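Local structure of alpha-/beta-galactoside alpha-2,3-sialyltransferase (Photobacterium phosphoreum, 2ZWI) at residues Asn80-Trp85 against Tyr110-Ala115; Thr169-Arg174 against Asn194-Lys199. The protein probably transfers sialic acid to galactosides in alpha-2,3 linkage, and binds cytidine monophosphate and a zinc ion. All blocks are in the same frame, centred on the assembly; numbering follows the deposited sequence.

How the contacts relate
From the N terminus, the chain first reaches contact 1. Strand 74-82 ends at N82, the chain runs out through helix 86-98, and strand 104-110 returns parallel beside it, so 80-85 meets 110-115. Contact 2 follows in series, neither nested nor crossed. Strand 168-172 leads through helix 185-191 to strand 195-197, the last strand on that side of the same seven-stranded parallel sheet. Strands 104-110 and 168-172 are neighbours and join the two contacts. There D111 OD2 accepts from L173 N (2.9 Å), and the Y110 ring stacks on H171. Both contacts sit at strand ends that face the CMP-binding half of this GT-B protein.

Contact 1 of 2, residues Asn80-Trp85 against Tyr110-Ala115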
# COMPACT_ATOMS: atom_id res chain seq x y z
N ASN A 80 -12.81 -7.04 1.34
CA ASN A 80 -11.45 -6.70 0.99
C ASN A 80 -11.20 -5.25 1.41
O ASN A 80 -11.88 -4.33 0.94
CB ASN A 80 -11.22 -6.91 -0.51
CG ASN A 80 -11.61 -8.33 -0.97
OD1 ASN A 80 -12.77 -8.62 -1.27
ND2 ASN A 80 -10.62 -9.20 -1.02
N GLY A 81 -10.22 -5.04 2.29
CA GLY A 81 -10.01 -3.73 2.91
C GLY A 81 -8.56 -3.32 3.10
O GLY A 81 -7.65 -3.94 2.57
N ASN A 82 -8.39 -2.26 3.88
CA ASN A 82 -7.11 -1.62 4.16
C ASN A 82 -6.79 -1.93 5.62
O ASN A 82 -7.57 -1.59 6.51
CB ASN A 82 -7.29 -0.12 3.90
CG ASN A 82 -6.08 0.71 4.29
OD1 ASN A 82 -5.53 0.56 5.37
ND2 ASN A 82 -5.68 1.63 3.40
N THR A 83 -5.65 -2.58 5.88
CA THR A 83 -5.28 -3.02 7.23
C THR A 83 -5.26 -1.86 8.26
O THR A 83 -5.90 -1.97 9.29
CB THR A 83 -3.93 -3.78 7.21
OG1 THR A 83 -3.98 -4.78 6.18
CG2 THR A 83 -3.69 -4.46 8.55
N LEU A 84 -4.56 -0.77 7.96
CA LEU A 84 -4.54 0.38 8.87
C LEU A 84 -5.97 0.85 9.18
O LEU A 84 -6.30 1.19 10.31
CB LEU A 84 -3.73 1.54 8.27
CG LEU A 84 -3.47 2.76 9.15
CD1 LEU A 84 -2.64 2.38 10.38
CD2 LEU A 84 -2.78 3.84 8.34
N TRP A 85 -6.82 0.86 8.15
CA TRP A 85 -8.19 1.30 8.25
C TRP A 85 -9.16 0.13 8.41
O TRP A 85 -10.27 0.13 7.87
CB TRP A 85 -8.54 2.14 7.01
CG TRP A 85 -7.76 3.42 6.99
CD1 TRP A 85 -6.75 3.76 6.13
CD2 TRP A 85 -7.90 4.52 7.90
NE1 TRP A 85 -6.27 5.01 6.43
CE2 TRP A 85 -6.96 5.50 7.51
CE3 TRP A 85 -8.74 4.77 8.99
CZ2 TRP A 85 -6.84 6.71 8.19
CZ3 TRP A 85 -8.63 5.98 9.66
CH2 TRP A 85 -7.68 6.94 9.25
N TYR A 110 -5.27 -5.64 3.04
CA TYR A 110 -4.10 -5.20 2.30
C TYR A 110 -3.43 -4.05 3.03
O TYR A 110 -4.09 -3.06 3.35
CB TYR A 110 -4.53 -4.74 0.90
CG TYR A 110 -5.07 -5.85 0.04
CD1 TYR A 110 -6.40 -6.27 0.16
CD2 TYR A 110 -4.26 -6.47 -0.89
CE1 TYR A 110 -6.89 -7.30 -0.63
CE2 TYR A 110 -4.74 -7.51 -1.69
CZ TYR A 110 -6.05 -7.91 -1.55
OH TYR A 110 -6.50 -8.92 -2.35
N ASP A 111 -2.12 -4.16 3.29
CA ASP A 111 -1.37 -3.08 3.96
C ASP A 111 -1.59 -1.74 3.27
O ASP A 111 -1.68 -1.69 2.06
CB ASP A 111 0.14 -3.37 3.94
CG ASP A 111 0.55 -4.49 4.89
OD1 ASP A 111 -0.25 -4.87 5.78
OD2 ASP A 111 1.70 -4.97 4.74
N ASP A 112 -1.64 -0.66 4.06
CA ASP A 112 -1.82 0.72 3.57
C ASP A 112 -0.51 1.29 3.00
O ASP A 112 -0.53 2.04 2.01
CB ASP A 112 -2.34 1.57 4.75
CG ASP A 112 -2.49 3.04 4.41
OD1 ASP A 112 -3.63 3.46 4.11
OD2 ASP A 112 -1.49 3.79 4.50
N GLY A 113 0.61 0.95 3.62
CA GLY A 113 1.91 1.53 3.28
C GLY A 113 2.88 1.40 4.44
O GLY A 113 2.88 0.39 5.15
N SER A 114 3.68 2.44 4.65
CA SER A 114 4.71 2.44 5.68
C SER A 114 4.19 2.41 7.13
O SER A 114 4.90 1.96 8.04
CB SER A 114 5.62 3.66 5.49
OG SER A 114 4.94 4.84 5.84
N ALA A 115 2.97 2.92 7.35
CA ALA A 115 2.39 3.01 8.69
C ALA A 115 2.33 1.67 9.42
O ALA A 115 2.71 1.59 10.60
CB ALA A 115 1.01 3.67 8.66
O HOH W 1 -2.07 -6.88 5.67
O HOH W 2 -4.08 5.92 4.76
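The contact closes a parallel beta-alpha-beta crossover at the C-terminal ends of strands 74-82 and 104-110. Its central bond is between side chains. N82 ND2 donates to D112 OD1 at 2.8 Å, nearly straight at 172°. The carboxylate uses its anti lone pair, and OD1 lies close to the N82 amide plane, although the two planes are 50° apart. Both have CG anti to the backbone N; D112 reaches toward the strand end, and the amide end of N82 turns to meet it. OD1 has a second link: a water donates to it and accepts from W85 NE1, lying in the plane of the indole at its edge. L84 packs beside this polar pair, with CB on D112 CB and CD2 on A115 CB, each at 3.8 Å.

The backbone fixes the register behind them. Y110 N donates to G81 O and T83 N to Y110 O, both at 3.0 Å. T83 OG1 and D111 OD1 share another water, and D111 OD2 accepts from Y117 OH.

Further partners hold D112 and N82 in place. D10 OD1 takes a second hydrogen bond from N82 ND2, while E116 OE1 accepts from D112 N. D112 OD2 binds a glycerol, probably from the crystallisation liquor, and the D112 side chain lies about 6 Å from bound CMP. The N82 amide is also tied at its other end, where OD1 accepts from W85 N at 3.1 Å in an Asx motif.

Contact 2 of 2, residues Thr169-Arg174 against Asn194-Lys199; sequences TYHMLR and NIKQMK
Q197 leaves its strand with CG anti to the backbone N (chi1 170°), then bends at chi2 (58°), which brings its amide alongside the loop after the other strand. NE2 bridges the two segments. It donates across to L173 O at 3.0 Å, from above that carbonyl plane, and, within its own segment, to M198 O at 2.9 Å, on a lone pair in plane. Both acceptors lie near the amide plane of Q197. OE1 takes A175 N, so the amide is gripped at both ends. L173 O also forms a hydrogen bond with a glycerol, probably of the crystallisation liquor.

M198 is extended beyond CG and reaches back over the end of strand 169-172. Its SD meets L173 CD1 at 3.5 Å, and its CE lies against H171 O. On the face of Y170 and M172, I195 CD1 touches M172 SD at 3.5 Å and Y170 CB at 3.8 Å. The face of H171 and K196 is different. K196 stretches out straight. Its CD lies against T169 CG2 at 3.7 Å and close to H171 CE1, the lysine and histidine side chains running side by side in the same direction. T169 CG2 in turn lies over one face of the imidazole, toward the rim.

Four straight backbone bonds run between the two segments: Y170 N to N194 O, K196 N to Y170 O, M172 N to K196 O and M198 N to M172 O. This pairing is that of a parallel beta-alpha-beta unit, here adding the edge strand of a Rossmann-like sheet in a GT-B fold.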
# COMPACT_ATOMS: atom_id res chain seq x y z
N THR A 169 -7.11 -13.39 5.41
CA THR A 169 -5.78 -13.32 4.80
C THR A 169 -5.22 -11.89 4.90
O THR A 169 -5.93 -10.92 4.63
CB THR A 169 -5.77 -13.83 3.35
OG1 THR A 169 -6.11 -15.23 3.34
CG2 THR A 169 -4.40 -13.65 2.70
N TYR A 170 -3.96 -11.78 5.33
CA TYR A 170 -3.25 -10.50 5.35
C TYR A 170 -2.29 -10.45 4.18
O TYR A 170 -1.29 -11.18 4.14
CB TYR A 170 -2.50 -10.30 6.67
CG TYR A 170 -3.43 -10.01 7.81
CD1 TYR A 170 -3.98 -8.73 7.97
CD2 TYR A 170 -3.80 -11.00 8.71
CE1 TYR A 170 -4.85 -8.45 8.97
CE2 TYR A 170 -4.69 -10.72 9.76
CZ TYR A 170 -5.21 -9.44 9.87
OH TYR A 170 -6.08 -9.11 10.88
N HIS A 171 -2.61 -9.60 3.22
CA HIS A 171 -1.73 -9.39 2.08
C HIS A 171 -0.73 -8.30 2.49
O HIS A 171 -1.12 -7.15 2.72
CB HIS A 171 -2.55 -8.97 0.88
CG HIS A 171 -3.63 -9.94 0.53
ND1 HIS A 171 -3.57 -10.76 -0.58
CD2 HIS A 171 -4.81 -10.22 1.13
CE1 HIS A 171 -4.66 -11.50 -0.66
NE2 HIS A 171 -5.44 -11.19 0.37
N MET A 172 0.54 -8.68 2.61
CA MET A 172 1.52 -7.76 3.19
C MET A 172 2.57 -7.27 2.21
O MET A 172 3.09 -8.03 1.39
CB MET A 172 2.22 -8.42 4.38
CG MET A 172 1.30 -8.83 5.54
SD MET A 172 2.27 -9.47 6.93
CE MET A 172 3.00 -7.94 7.53
N LEU A 173 2.89 -5.99 2.32
CA LEU A 173 3.99 -5.40 1.58
C LEU A 173 5.25 -6.22 1.71
O LEU A 173 5.92 -6.49 0.72
CB LEU A 173 4.26 -3.99 2.09
CG LEU A 173 4.01 -2.76 1.23
CD1 LEU A 173 3.31 -3.04 -0.11
CD2 LEU A 173 3.33 -1.66 2.04
N ARG A 174 5.57 -6.62 2.94
CA ARG A 174 6.76 -7.40 3.19
C ARG A 174 6.42 -8.45 4.24
O ARG A 174 6.63 -8.23 5.44
CB ARG A 174 7.93 -6.50 3.66
CG ARG A 174 8.53 -5.58 2.59
CD ARG A 174 9.29 -6.38 1.48
NE ARG A 174 10.40 -7.16 2.02
CZ ARG A 174 11.66 -6.73 2.09
NH1 ARG A 174 11.99 -5.54 1.64
NH2 ARG A 174 12.59 -7.52 2.61
N ASN A 194 -1.86 -17.19 7.85
CA ASN A 194 -2.80 -16.21 7.30
C ASN A 194 -2.14 -15.11 6.45
O ASN A 194 -2.81 -14.17 6.05
CB ASN A 194 -3.58 -15.56 8.45
CG ASN A 194 -4.16 -16.59 9.43
OD1 ASN A 194 -4.89 -17.50 9.03
ND2 ASN A 194 -3.82 -16.44 10.70
N ILE A 195 -0.84 -15.24 6.18
CA ILE A 195 -0.07 -14.20 5.49
C ILE A 195 0.19 -14.56 4.03
O ILE A 195 0.57 -15.70 3.73
CB ILE A 195 1.31 -13.97 6.17
CG1 ILE A 195 1.17 -13.63 7.66
CG2 ILE A 195 2.11 -12.88 5.47
CD1 ILE A 195 0.46 -12.32 7.94
N LYS A 196 -0.03 -13.59 3.15
CA LYS A 196 0.42 -13.65 1.75
C LYS A 196 1.36 -12.49 1.49
O LYS A 196 1.13 -11.38 1.98
CB LYS A 196 -0.76 -13.53 0.78
CG LYS A 196 -1.52 -14.83 0.57
CD LYS A 196 -2.65 -14.66 -0.41
CE LYS A 196 -3.41 -15.97 -0.55
NZ LYS A 196 -4.50 -15.84 -1.53
N GLN A 197 2.44 -12.76 0.75
CA GLN A 197 3.32 -11.72 0.22
C GLN A 197 2.63 -11.06 -0.97
O GLN A 197 2.23 -11.75 -1.91
CB GLN A 197 4.68 -12.33 -0.20
CG GLN A 197 5.59 -11.38 -1.00
CD GLN A 197 5.90 -10.11 -0.24
OE1 GLN A 197 6.28 -10.15 0.93
NE2 GLN A 197 5.70 -8.97 -0.89
N MET A 198 2.47 -9.74 -0.92
CA MET A 198 1.95 -9.01 -2.08
C MET A 198 2.80 -9.30 -3.31
O MET A 198 4.04 -9.21 -3.25
CB MET A 198 1.91 -7.50 -1.85
CG MET A 198 0.72 -7.02 -1.05
SD MET A 198 0.75 -5.23 -0.93
CE MET A 198 -0.58 -4.91 0.21
N LYS A 199 2.13 -9.67 -4.40
CA LYS A 199 2.81 -9.95 -5.67
C LYS A 199 2.67 -8.79 -6.66
O LYS A 199 1.68 -8.05 -6.63
CB LYS A 199 2.30 -11.25 -6.30
CG LYS A 199 2.46 -12.47 -5.40
CD LYS A 199 3.90 -12.69 -4.92
CE LYS A 199 4.77 -13.27 -6.02
NZ LYS A 199 5.98 -13.93 -5.44